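PDB 3G8R: probable spore coat polysaccharide biosynthesis protein E from Chromobacterium violaceum ATCC 12472, which probably acts as an N-acylneuraminate-9-phosphate synthase, a zinc-binding enzyme of the NeuB family that makes a phosphorylated sialic acid. Local coordinates for residues A[106-111]-A[128-133]. Residues are numbered along the deposited sequence; the frame is centred on the assembly and turned at random.
Sequences LIEAHG and LERIAR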
# COMPACT_ATOMS: atom_id res chain seq x y z
N LEU A 106 -1.18 -36.87 -11.56
CA LEU A 106 -0.01 -36.60 -12.33
C LEU A 106 0.94 -35.67 -11.58
O LEU A 106 2.16 -35.94 -11.50
CB LEU A 106 -0.42 -35.97 -13.65
CG LEU A 106 0.23 -36.46 -14.95
CD1 LEU A 106 0.18 -35.35 -16.01
CD2 LEU A 106 1.67 -36.96 -14.72
N ILE A 107 0.41 -34.57 -11.03
CA ILE A 107 1.24 -33.67 -10.23
C ILE A 107 2.04 -34.45 -9.19
O ILE A 107 3.19 -34.14 -8.98
CB ILE A 107 0.41 -32.56 -9.54
CG1 ILE A 107 0.23 -31.35 -10.46
CG2 ILE A 107 1.07 -32.13 -8.21
CD1 ILE A 107 -0.96 -30.48 -10.07
N GLU A 108 1.42 -35.46 -8.56
CA GLU A 108 2.09 -36.30 -7.56
C GLU A 108 3.30 -37.06 -8.15
O GLU A 108 4.43 -37.01 -7.60
CB GLU A 108 1.12 -37.33 -6.98
CG GLU A 108 -0.18 -36.76 -6.40
CD GLU A 108 -0.09 -36.38 -4.94
OE1 GLU A 108 -1.16 -36.05 -4.36
OE2 GLU A 108 1.02 -36.42 -4.36
N ALA A 109 3.05 -37.75 -9.26
CA ALA A 109 4.08 -38.50 -9.96
C ALA A 109 5.32 -37.65 -10.31
O ALA A 109 6.48 -38.13 -10.27
CB ALA A 109 3.50 -39.10 -11.21
N HIS A 110 5.06 -36.38 -10.64
CA HIS A 110 6.11 -35.51 -11.09
C HIS A 110 6.88 -34.92 -9.93
O HIS A 110 7.91 -34.29 -10.13
CB HIS A 110 5.51 -34.45 -11.96
CG HIS A 110 5.11 -34.96 -13.31
ND1 HIS A 110 4.69 -34.12 -14.32
CD2 HIS A 110 5.10 -36.21 -13.83
CE1 HIS A 110 4.41 -34.84 -15.40
NE2 HIS A 110 4.66 -36.11 -15.13
N GLY A 111 6.41 -35.15 -8.72
CA GLY A 111 7.06 -34.57 -7.53
C GLY A 111 7.06 -33.04 -7.55
O GLY A 111 8.04 -32.39 -7.17
N LEU A 128 -11.59 -29.98 -5.79
CA LEU A 128 -11.08 -29.60 -4.47
C LEU A 128 -10.97 -30.82 -3.57
O LEU A 128 -9.96 -30.98 -2.88
CB LEU A 128 -11.93 -28.52 -3.81
CG LEU A 128 -11.94 -27.14 -4.48
CD1 LEU A 128 -12.37 -26.08 -3.49
CD2 LEU A 128 -10.58 -26.76 -5.07
N GLU A 129 -11.99 -31.66 -3.57
CA GLU A 129 -11.93 -32.90 -2.82
C GLU A 129 -10.65 -33.64 -3.19
O GLU A 129 -9.90 -34.03 -2.31
CB GLU A 129 -13.16 -33.77 -3.05
CG GLU A 129 -14.41 -33.32 -2.28
CD GLU A 129 -15.74 -33.88 -2.85
OE1 GLU A 129 -15.93 -33.89 -4.09
OE2 GLU A 129 -16.62 -34.29 -2.04
N ARG A 130 -10.38 -33.79 -4.49
CA ARG A 130 -9.17 -34.50 -4.93
C ARG A 130 -7.90 -33.86 -4.43
O ARG A 130 -6.94 -34.58 -4.14
CB ARG A 130 -9.05 -34.70 -6.44
CG ARG A 130 -8.85 -36.19 -6.79
CD ARG A 130 -7.40 -36.73 -6.93
NE ARG A 130 -6.55 -36.61 -5.74
CZ ARG A 130 -5.28 -37.02 -5.67
NH1 ARG A 130 -4.69 -37.63 -6.70
NH2 ARG A 130 -4.58 -36.81 -4.56
N ILE A 131 -7.90 -32.52 -4.34
CA ILE A 131 -6.72 -31.77 -3.91
C ILE A 131 -6.52 -31.91 -2.41
O ILE A 131 -5.41 -32.05 -1.91
CB ILE A 131 -6.83 -30.29 -4.30
CG1 ILE A 131 -6.73 -30.14 -5.83
CG2 ILE A 131 -5.79 -29.48 -3.60
CD1 ILE A 131 -7.02 -28.74 -6.40
N ALA A 132 -7.63 -31.84 -1.69
CA ALA A 132 -7.62 -31.94 -0.23
C ALA A 132 -6.99 -33.25 0.22
O ALA A 132 -6.28 -33.27 1.19
CB ALA A 132 -9.02 -31.83 0.32
N ARG A 133 -7.26 -34.33 -0.48
CA ARG A 133 -6.67 -35.59 -0.10
C ARG A 133 -5.20 -35.67 -0.53
O ARG A 133 -4.62 -36.73 -0.55
CB ARG A 133 -7.53 -36.78 -0.54
CG ARG A 133 -7.44 -37.24 -1.97
CD ARG A 133 -8.13 -38.63 -2.13
NE ARG A 133 -9.60 -38.50 -2.24
CZ ARG A 133 -10.28 -38.65 -3.38
NH1 ARG A 133 -9.65 -38.95 -4.53
NH2 ARG A 133 -11.61 -38.50 -3.38
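Arg130 reaches from helix 125-132 to helix 101-109, its neighbour on the outside of the TIM barrel, where its NH2 meets Glu108 OE1. From CB the arginine chain does not run straight at its partner: it bends at chi2 (-92°) and again at chi3 (59°), which swings the guanidinium toward helix 101-109. On the way to its tip the side chain packs on Val104 and Glu101, about one and two turns before Glu108. Beyond CZ the group forks. NH2 turns to Glu108, where it lies 3.5 Å from OE1, a long salt bridge with no hydrogen bond to tighten it. NH1 pairs with Asp105, so one guanidinium bridges two acids set about one helical turn apart. Glu108 comes to the meeting point with its own chain bent at chi2; the carboxylate and guanidinium planes are 11° apart, yet OE1 approaches the guanidinium obliquely. That oxygen has a second partner, the hydroxyl of Ser134, just past the end of helix 125-132. Beneath this polar bridge, Ile131 packs on Val104 and on strand 114-117, while Ile107 packs on strand 93-98, so the helices are seated on the barrel by their apolar sides. With just 64 Å² buried, the link between 106-111 and 128-133 is almost purely electrostatic: a partly exposed arginine shared between two carboxylates, which probably favours the charged form of both acids and joins two successive barrel helices at the protein surface.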